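Local structure of glycosyl hydrolases family 31 family protein (Aspergillus niger, 6DRU) at residues T8-Q13 against Y64-T69; R30-P35 against L215-I220; F139-T144 against T206-A211. The protein releases alpha-xylose from the non-reducing terminal glucose of xyloglucan oligosaccharides, acting as a glycoside hydrolase of family 31. All coordinates share one frame; numbering follows the deposited sequence.

Contact 1. Residues T8-Q13 against Y64-T69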
loop_
_atom_site.group_PDB
_atom_site.type_symbol
_atom_site.label_atom_id
_atom_site.label_comp_id
_atom_site.label_asym_id
_atom_site.label_seq_id
_atom_site.Cartn_x
_atom_site.Cartn_y
_atom_site.Cartn_z
ATOM N N THR A 8 -39.130 -2.508 -9.989
ATOM C CA THR A 8 -38.331 -3.407 -9.165
ATOM C C THR A 8 -36.970 -2.826 -8.810
ATOM O O THR A 8 -36.270 -3.403 -7.971
ATOM C CB THR A 8 -38.143 -4.748 -9.875
ATOM O OG1 THR A 8 -37.359 -4.557 -11.060
ATOM C CG2 THR A 8 -39.489 -5.331 -10.260
ATOM N N GLY A 9 -36.586 -1.716 -9.418
ATOM C CA GLY A 9 -35.309 -1.097 -9.135
ATOM C C GLY A 9 -34.837 -0.257 -10.294
ATOM O O GLY A 9 -35.314 -0.370 -11.425
ATOM N N LEU A 10 -33.872 0.610 -10.000
ATOM C CA LEU A 10 -33.276 1.491 -10.994
ATOM C C LEU A 10 -31.769 1.300 -10.962
ATOM O O LEU A 10 -31.156 1.346 -9.892
ATOM C CB LEU A 10 -33.646 2.955 -10.727
ATOM C CG LEU A 10 -32.938 4.033 -11.546
ATOM C CD1 LEU A 10 -33.476 4.062 -12.964
ATOM C CD2 LEU A 10 -33.108 5.391 -10.883
ATOM N N ARG A 11 -31.176 1.080 -12.131
ATOM C CA ARG A 11 -29.739 0.880 -12.258
ATOM C C ARG A 11 -29.161 2.038 -13.056
ATOM O O ARG A 11 -29.486 2.207 -14.236
ATOM C CB ARG A 11 -29.422 -0.455 -12.932
ATOM C CG ARG A 11 -27.977 -0.571 -13.383
ATOM C CD ARG A 11 -27.731 -1.818 -14.213
ATOM N NE ARG A 11 -26.310 -1.999 -14.490
ATOM C CZ ARG A 11 -25.574 -3.002 -14.019
ATOM N NH1 ARG A 11 -26.127 -3.931 -13.250
ATOM N NH2 ARG A 11 -24.286 -3.080 -14.324
ATOM N N ILE A 12 -28.303 2.824 -12.413
ATOM C CA ILE A 12 -27.725 4.022 -13.009
ATOM C C ILE A 12 -26.284 3.728 -13.393
ATOM O O ILE A 12 -25.517 3.182 -12.590
ATOM C CB ILE A 12 -27.799 5.218 -12.044
ATOM C CG1 ILE A 12 -29.247 5.489 -11.636
ATOM C CG2 ILE A 12 -27.183 6.455 -12.676
ATOM C CD1 ILE A 12 -29.387 6.553 -10.575
ATOM N N GLN A 13 -25.916 4.080 -14.621
ATOM C CA GLN A 13 -24.537 3.978 -15.090
ATOM C C GLN A 13 -23.955 5.387 -15.110
ATOM O O GLN A 13 -24.152 6.140 -16.067
ATOM C CB GLN A 13 -24.476 3.320 -16.465
ATOM C CG GLN A 13 -23.071 2.943 -16.907
ATOM C CD GLN A 13 -22.422 1.939 -15.975
ATOM O OE1 GLN A 13 -23.012 0.910 -15.642
ATOM N NE2 GLN A 13 -21.202 2.236 -15.542
ATOM N N TYR A 64 -33.761 -5.283 -11.467
ATOM C CA TYR A 64 -34.155 -3.895 -11.658
ATOM C C TYR A 64 -35.034 -3.795 -12.896
ATOM O O TYR A 64 -35.048 -4.686 -13.748
ATOM C CB TYR A 64 -32.938 -2.969 -11.781
ATOM C CG TYR A 64 -32.005 -3.320 -12.918
ATOM C CD1 TYR A 64 -30.987 -4.249 -12.743
ATOM C CD2 TYR A 64 -32.142 -2.725 -14.166
ATOM C CE1 TYR A 64 -30.131 -4.575 -13.779
ATOM C CE2 TYR A 64 -31.291 -3.045 -15.207
ATOM C CZ TYR A 64 -30.289 -3.971 -15.008
ATOM O OH TYR A 64 -29.438 -4.293 -16.040
ATOM N N ASP A 65 -35.768 -2.687 -12.984
ATOM C CA ASP A 65 -36.706 -2.443 -14.070
ATOM C C ASP A 65 -36.210 -1.435 -15.090
ATOM O O ASP A 65 -36.531 -1.567 -16.272
ATOM C CB ASP A 65 -38.048 -1.943 -13.516
ATOM C CG ASP A 65 -39.091 -3.036 -13.430
ATOM O OD1 ASP A 65 -38.760 -4.203 -13.729
ATOM O OD2 ASP A 65 -40.248 -2.726 -13.068
ATOM N N THR A 66 -35.435 -0.442 -14.664
ATOM C CA THR A 66 -35.036 0.665 -15.519
ATOM C C THR A 66 -33.531 0.855 -15.442
ATOM O O THR A 66 -32.941 0.796 -14.360
ATOM C CB THR A 66 -35.749 1.964 -15.108
ATOM O OG1 THR A 66 -37.160 1.727 -15.015
ATOM C CG2 THR A 66 -35.491 3.069 -16.122
ATOM N N ALA A 67 -32.915 1.083 -16.599
ATOM C CA ALA A 67 -31.490 1.360 -16.701
ATOM C C ALA A 67 -31.298 2.708 -17.379
ATOM O O ALA A 67 -31.935 2.990 -18.399
ATOM C CB ALA A 67 -30.763 0.262 -17.481
ATOM N N THR A 68 -30.430 3.536 -16.805
ATOM C CA THR A 68 -30.164 4.860 -17.346
ATOM C C THR A 68 -28.724 5.238 -17.037
ATOM O O THR A 68 -28.067 4.627 -16.189
ATOM C CB THR A 68 -31.127 5.910 -16.777
ATOM O OG1 THR A 68 -30.731 7.217 -17.210
ATOM C CG2 THR A 68 -31.133 5.861 -15.255
ATOM N N THR A 69 -28.234 6.251 -17.747
ATOM C CA THR A 69 -26.936 6.841 -17.458
ATOM C C THR A 69 -27.048 8.066 -16.561
ATOM O O THR A 69 -26.051 8.763 -16.352
ATOM C CB THR A 69 -26.213 7.208 -18.756
ATOM O OG1 THR A 69 -27.097 7.938 -19.615
ATOM C CG2 THR A 69 -25.740 5.956 -19.470
#
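L10, R11 and I12 pair with T66, A67 and T68 as parallel strands, their axes 4.8 Å apart at closest and 14° from alignment. R11 N and O bond to T66 O and T68 N, and T68 O receives Q13 N, the alternation expected of parallel pairing. At the start of the pair G9 O takes two donors: D65 N at 2.8 Å, above the carbonyl plane, and T66 N at 3.2 Å, within it. G9 has a phi of 155°, a backbone angle that calls for glycine. Just before it, T8 meets the D65 carboxylate through two weak bonds, N to OD2 and OG1 to OD1.

On the R11 side, R11 CB stands over the middle of the Y64 ring, 3.8 Å from its centroid, a CH-pi contact. R11 CD reaches on to Y64 CZ at 3.4 Å, so the aliphatic chain crosses the ring face. On the other side L10 CD1 touches both T66 CB (3.8 Å) and T68 CG2 (3.7 Å). L10 and I12 also bond through their backbones to I21 and I19 of strand 17-23. Strand 10-14 thus lies between 17-23 and 66-68, the latter being, within this chain, the parallel edge strand of an otherwise antiparallel sheet in the N-terminal beta-sandwich typical of family 31 hydrolases.

Contact 2. Residues R30-P35 against L215-I220; sequences RVRAWP and LVDYVI
Strands 30-35 and 216-220 are the antiparallel pair at the middle of the eight-stranded sheet in the N-terminal beta-sandwich, with axes 4.8 Å apart and strand directions 164° apart. V31 with Y218 and A33 with V216 are hydrogen-bonded pairs, each closed by two backbone bonds; R32 with D217 is the non-hydrogen-bonded pair between them, and R30 with V219 is another beyond V31-Y218.

The two faces differ sharply. V31, A33, V216 and Y218 make an apolar face toward strand 135-142, where F139 meets A33 and V216. Here V31 CB sits over one face of the Y218 ring, offset toward its rim and 3.5 Å from CZ, while the valine methyls reach the hydroxyl end. Y218 CG lies between its own backbone N and carbonyl carbon (chi1 65°), on the way to a ring that runs alongside V31.

The opposite face carries the buried charges; at its apolar end W34 CE3 touches L215 CD1 at 3.5 Å. R32 CG lies alongside the D217 carboxylate, 3.3 Å from OD1, but the R32 guanidinium turns to Q22 and the G61 carbonyl. R32 CZ stands 3.5 Å above the R30 guanidinium plane, offset toward its rim, an approach of like charges that D217 probably offsets. N192 adds a second donor to D217 OD2. The extended R30 chain brings its guanidinium side-on to the carboxylate, the two planes 34° apart, in a two-nitrogen salt bridge that meets both oxygens on their syn sides: R30 NE to D217 OD1 at 3.3 Å and R30 NH2 to D217 OD2 at 2.8 Å.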
loop_
_atom_site.group_PDB
_atom_site.type_symbol
_atom_site.label_atom_id
_atom_site.label_comp_id
_atom_site.label_asym_id
_atom_site.label_seq_id
_atom_site.Cartn_x
_atom_site.Cartn_y
_atom_site.Cartn_z
ATOM N N ARG A 30 -33.089 0.220 -0.892
ATOM C CA ARG A 30 -31.755 -0.350 -0.756
ATOM C C ARG A 30 -30.875 0.171 -1.883
ATOM O O ARG A 30 -31.246 0.080 -3.058
ATOM C CB ARG A 30 -31.797 -1.878 -0.783
ATOM C CG ARG A 30 -30.436 -2.516 -0.577
ATOM C CD ARG A 30 -30.487 -4.022 -0.749
ATOM N NE ARG A 30 -29.259 -4.650 -0.273
ATOM C CZ ARG A 30 -28.956 -5.931 -0.452
ATOM N NH1 ARG A 30 -29.792 -6.727 -1.105
ATOM N NH2 ARG A 30 -27.813 -6.414 0.018
ATOM N N VAL A 31 -29.715 0.716 -1.525
ATOM C CA VAL A 31 -28.799 1.328 -2.480
ATOM C C VAL A 31 -27.481 0.569 -2.449
ATOM O O VAL A 31 -26.919 0.333 -1.373
ATOM C CB VAL A 31 -28.577 2.821 -2.177
ATOM C CG1 VAL A 31 -27.535 3.405 -3.116
ATOM C CG2 VAL A 31 -29.883 3.581 -2.297
ATOM N N ARG A 32 -26.996 0.183 -3.628
ATOM C CA ARG A 32 -25.700 -0.462 -3.782
ATOM C C ARG A 32 -24.937 0.210 -4.914
ATOM O O ARG A 32 -25.515 0.530 -5.957
ATOM C CB ARG A 32 -25.852 -1.966 -4.050
ATOM C CG ARG A 32 -26.071 -2.779 -2.785
ATOM C CD ARG A 32 -26.273 -4.256 -3.074
ATOM N NE ARG A 32 -27.560 -4.520 -3.709
ATOM C CZ ARG A 32 -28.041 -5.737 -3.941
ATOM N NH1 ARG A 32 -27.344 -6.808 -3.588
ATOM N NH2 ARG A 32 -29.223 -5.883 -4.524
ATOM N N ALA A 33 -23.642 0.428 -4.700
ATOM C CA ALA A 33 -22.804 1.121 -5.666
ATOM C C ALA A 33 -21.423 0.483 -5.702
ATOM O O ALA A 33 -20.905 0.051 -4.669
ATOM C CB ALA A 33 -22.683 2.615 -5.332
ATOM N N TRP A 34 -20.831 0.432 -6.899
ATOM C CA TRP A 34 -19.509 -0.150 -7.080
ATOM C C TRP A 34 -18.822 0.466 -8.290
ATOM O O TRP A 34 -19.487 0.728 -9.303
ATOM C CB TRP A 34 -19.583 -1.671 -7.251
ATOM C CG TRP A 34 -20.365 -2.127 -8.453
ATOM C CD1 TRP A 34 -19.886 -2.328 -9.715
ATOM C CD2 TRP A 34 -21.760 -2.450 -8.499
ATOM N NE1 TRP A 34 -20.897 -2.751 -10.545
ATOM C CE2 TRP A 34 -22.057 -2.834 -9.822
ATOM C CE3 TRP A 34 -22.788 -2.449 -7.551
ATOM C CZ2 TRP A 34 -23.337 -3.214 -10.220
ATOM C CZ3 TRP A 34 -24.060 -2.826 -7.949
ATOM C CH2 TRP A 34 -24.321 -3.204 -9.272
ATOM N N PRO A 35 -17.512 0.725 -8.212
ATOM C CA PRO A 35 -16.780 1.208 -9.391
ATOM C C PRO A 35 -16.094 0.097 -10.178
ATOM O O PRO A 35 -15.439 -0.778 -9.600
ATOM C CB PRO A 35 -15.755 2.171 -8.783
ATOM C CG PRO A 35 -15.469 1.587 -7.434
ATOM C CD PRO A 35 -16.728 0.880 -6.974
ATOM N N LEU A 215 -17.808 -3.334 -2.578
ATOM C CA LEU A 215 -19.197 -2.954 -2.799
ATOM C C LEU A 215 -19.736 -2.159 -1.617
ATOM O O LEU A 215 -19.568 -2.565 -0.462
ATOM C CB LEU A 215 -20.061 -4.196 -3.030
ATOM C CG LEU A 215 -21.575 -3.972 -3.037
ATOM C CD1 LEU A 215 -21.977 -3.075 -4.194
ATOM C CD2 LEU A 215 -22.318 -5.297 -3.093
ATOM N N VAL A 216 -20.387 -1.030 -1.893
ATOM C CA VAL A 216 -21.048 -0.223 -0.874
ATOM C C VAL A 216 -22.525 -0.590 -0.857
ATOM O O VAL A 216 -23.135 -0.799 -1.913
ATOM C CB VAL A 216 -20.847 1.282 -1.138
ATOM C CG1 VAL A 216 -21.478 2.108 -0.033
ATOM C CG2 VAL A 216 -19.368 1.602 -1.257
ATOM N N ASP A 217 -23.103 -0.670 0.341
ATOM C CA ASP A 217 -24.469 -1.162 0.500
ATOM C C ASP A 217 -25.093 -0.509 1.724
ATOM O O ASP A 217 -24.561 -0.633 2.831
ATOM C CB ASP A 217 -24.475 -2.690 0.633
ATOM C CG ASP A 217 -25.874 -3.281 0.654
ATOM O OD1 ASP A 217 -26.853 -2.532 0.446
ATOM O OD2 ASP A 217 -25.994 -4.506 0.870
ATOM N N TYR A 218 -26.215 0.184 1.528
ATOM C CA TYR A 218 -26.948 0.751 2.651
ATOM C C TYR A 218 -28.442 0.711 2.362
ATOM O O TYR A 218 -28.873 0.581 1.213
ATOM C CB TYR A 218 -26.490 2.184 2.971
ATOM C CG TYR A 218 -26.763 3.225 1.903
ATOM C CD1 TYR A 218 -27.987 3.881 1.839
ATOM C CD2 TYR A 218 -25.784 3.581 0.986
ATOM C CE1 TYR A 218 -28.236 4.843 0.877
ATOM C CE2 TYR A 218 -26.023 4.545 0.021
ATOM C CZ TYR A 218 -27.250 5.173 -0.027
ATOM O OH TYR A 218 -27.494 6.130 -0.985
ATOM N N VAL A 219 -29.229 0.821 3.434
ATOM C CA VAL A 219 -30.686 0.788 3.376
ATOM C C VAL A 219 -31.222 1.959 4.187
ATOM O O VAL A 219 -30.741 2.229 5.292
ATOM C CB VAL A 219 -31.255 -0.544 3.915
ATOM C CG1 VAL A 219 -32.773 -0.546 3.847
ATOM C CG2 VAL A 219 -30.691 -1.724 3.142
ATOM N N ILE A 220 -32.211 2.662 3.635
ATOM C CA ILE A 220 -32.869 3.770 4.318
ATOM C C ILE A 220 -34.365 3.487 4.360
ATOM O O ILE A 220 -34.960 3.106 3.345
ATOM C CB ILE A 220 -32.569 5.121 3.639
ATOM C CG1 ILE A 220 -33.267 6.265 4.378
ATOM C CG2 ILE A 220 -32.961 5.103 2.168
ATOM C CD1 ILE A 220 -32.865 7.639 3.890
#

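Contact 3. Residues F139-T144 against T206-A211; sequences FSFSAT and TRFTAA
F139, S140 and F141 pair with F208, R207 and T206 as antiparallel neighbours inside the five-stranded sheet that forms the second layer of the N-terminal beta-sandwich. The strand axes approach to 4.6 Å with their directions 165° apart. F139 with F208 and F141 with T206 are hydrogen-bonded pairs, two backbone bonds each; S140 and R207 face each other in the non-hydrogen-bonded pair between them. The bonding ends with F141 and T206: beyond them A143 CB only packs against T206 OG1, at 3.8 Å.

Phenylalanines and T206 occupy the side of the sheet that faces the other layer. F141 CE1 comes to the edge of the F208 ring, 4.0 Å from its CD1, and the two side chains cross at about a right angle. F189, from the facing sheet, meets both rings, lying nearly parallel to F208 and edge-to-face with F141; Y218 also meets F141 edge-to-face. The pairing therefore contributes directly to the aromatic core between the layers.

On the other side, S140 and R207 make a buried polar contact. S142, on this side too, touches a mannose of an attached glycan, and its OG bonds to N113. R207 NH1 has a salt bridge to E138, which probably balances part of its charge. S140 OG lies anti to its carbonyl carbon (chi1 -59°), where it accepts R207 NE at 2.9 Å with an N-H...O angle of 150°, and donates to a water at 2.7 Å; R207 NH2 reaches the same water through a weak bond of 3.4 Å.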
loop_
_atom_site.group_PDB
_atom_site.type_symbol
_atom_site.label_atom_id
_atom_site.label_comp_id
_atom_site.label_asym_id
_atom_site.label_seq_id
_atom_site.Cartn_x
_atom_site.Cartn_y
_atom_site.Cartn_z
ATOM N N PHE A 139 -18.841 7.775 1.801
ATOM C CA PHE A 139 -20.159 8.204 1.352
ATOM C C PHE A 139 -20.698 9.267 2.298
ATOM O O PHE A 139 -20.720 9.067 3.517
ATOM C CB PHE A 139 -21.122 7.018 1.264
ATOM C CG PHE A 139 -21.059 6.287 -0.050
ATOM C CD1 PHE A 139 -19.840 5.946 -0.614
ATOM C CD2 PHE A 139 -22.222 5.941 -0.720
ATOM C CE1 PHE A 139 -19.780 5.277 -1.824
ATOM C CE2 PHE A 139 -22.169 5.269 -1.928
ATOM C CZ PHE A 139 -20.946 4.938 -2.482
ATOM N N SER A 140 -21.128 10.393 1.734
ATOM C CA SER A 140 -21.540 11.558 2.503
ATOM C C SER A 140 -23.004 11.884 2.243
ATOM O O SER A 140 -23.461 11.879 1.096
ATOM C CB SER A 140 -20.669 12.768 2.161
ATOM O OG SER A 140 -19.304 12.500 2.431
ATOM N N PHE A 141 -23.734 12.177 3.318
ATOM C CA PHE A 141 -25.138 12.546 3.247
ATOM C C PHE A 141 -25.352 13.843 4.014
ATOM O O PHE A 141 -24.651 14.128 4.990
ATOM C CB PHE A 141 -26.041 11.443 3.819
ATOM C CG PHE A 141 -25.760 10.073 3.263
ATOM C CD1 PHE A 141 -24.835 9.238 3.872
ATOM C CD2 PHE A 141 -26.426 9.617 2.136
ATOM C CE1 PHE A 141 -24.575 7.977 3.364
ATOM C CE2 PHE A 141 -26.170 8.357 1.624
ATOM C CZ PHE A 141 -25.244 7.536 2.237
ATOM N N SER A 142 -26.327 14.629 3.569
ATOM C CA SER A 142 -26.588 15.916 4.199
ATOM C C SER A 142 -27.216 15.731 5.577
ATOM O O SER A 142 -27.851 14.713 5.868
ATOM C CB SER A 142 -27.505 16.768 3.323
ATOM O OG SER A 142 -28.780 16.162 3.178
ATOM N N ALA A 143 -27.019 16.733 6.431
ATOM C CA ALA A 143 -27.596 16.743 7.767
ATOM C C ALA A 143 -27.902 18.180 8.164
ATOM O O ALA A 143 -27.318 19.131 7.635
ATOM C CB ALA A 143 -26.663 16.086 8.791
ATOM N N THR A 144 -28.828 18.329 9.106
ATOM C CA THR A 144 -29.192 19.642 9.609
ATOM C C THR A 144 -28.663 19.827 11.028
ATOM O O THR A 144 -28.470 18.847 11.754
ATOM C CB THR A 144 -30.713 19.837 9.605
ATOM O OG1 THR A 144 -31.340 18.714 10.235
ATOM C CG2 THR A 144 -31.228 19.972 8.181
ATOM N N THR A 206 -23.463 13.793 7.241
ATOM C CA THR A 206 -23.301 12.456 7.790
ATOM C C THR A 206 -22.449 11.642 6.825
ATOM O O THR A 206 -22.772 11.549 5.635
ATOM C CB THR A 206 -24.657 11.780 8.003
ATOM O OG1 THR A 206 -25.426 12.540 8.943
ATOM C CG2 THR A 206 -24.469 10.369 8.534
ATOM N N ARG A 207 -21.366 11.056 7.331
ATOM C CA ARG A 207 -20.408 10.358 6.483
ATOM C C ARG A 207 -20.079 8.989 7.059
ATOM O O ARG A 207 -19.757 8.869 8.245
ATOM C CB ARG A 207 -19.122 11.173 6.313
ATOM C CG ARG A 207 -18.113 10.514 5.397
ATOM C CD ARG A 207 -16.886 11.381 5.203
ATOM N NE ARG A 207 -16.808 11.911 3.846
ATOM C CZ ARG A 207 -15.751 12.549 3.354
ATOM N NH1 ARG A 207 -14.677 12.735 4.110
ATOM N NH2 ARG A 207 -15.766 12.998 2.107
ATOM N N PHE A 208 -20.150 7.967 6.210
ATOM C CA PHE A 208 -19.711 6.619 6.536
ATOM C C PHE A 208 -18.546 6.246 5.633
ATOM O O PHE A 208 -18.531 6.603 4.450
ATOM C CB PHE A 208 -20.847 5.608 6.368
ATOM C CG PHE A 208 -22.018 5.860 7.268
ATOM C CD1 PHE A 208 -23.037 6.715 6.879
ATOM C CD2 PHE A 208 -22.102 5.244 8.506
ATOM C CE1 PHE A 208 -24.120 6.951 7.708
ATOM C CE2 PHE A 208 -23.181 5.475 9.340
ATOM C CZ PHE A 208 -24.192 6.331 8.940
ATOM N N THR A 209 -17.570 5.527 6.187
ATOM C CA THR A 209 -16.397 5.110 5.433
ATOM C C THR A 209 -16.183 3.610 5.582
ATOM O O THR A 209 -16.613 2.996 6.563
ATOM C CB THR A 209 -15.121 5.848 5.881
ATOM O OG1 THR A 209 -14.748 5.416 7.194
ATOM C CG2 THR A 209 -15.339 7.355 5.888
ATOM N N ALA A 210 -15.512 3.029 4.589
ATOM C CA ALA A 210 -15.139 1.620 4.598
ATOM C C ALA A 210 -13.668 1.517 4.230
ATOM O O ALA A 210 -13.256 2.012 3.176
ATOM C CB ALA A 210 -16.001 0.813 3.623
ATOM N N ALA A 211 -12.878 0.877 5.098
ATOM C CA ALA A 211 -11.433 0.818 4.888
ATOM C C ALA A 211 -11.080 0.045 3.623
ATOM O O ALA A 211 -10.218 0.472 2.846
ATOM C CB ALA A 211 -10.754 0.192 6.105
HETATM O O HOH W 1 -18.160 11.439 0.255
#

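Contacts 1 and 2 belong to one sheet, their centres 14 Å apart, with strand 17-23 lying between strands 10-14 and 28-35; they touch where R11 NH1 packs on W34 CZ2 at 4.2 Å. Contact 3 lies in the facing sheet, its centre 13 Å from that of contact 2, and the two layers meet through Y218 OH on F141 CE2 and V216 CG2 on F139 CE1, both at 3.7 Å. Strand 205-213 leads directly into strand 216-222, so the chain itself links the layers. Contacts 1 and 3 stay about 11 Å apart at their nearest atoms. All three lie away from the xylose pocket that includes D395 and D487.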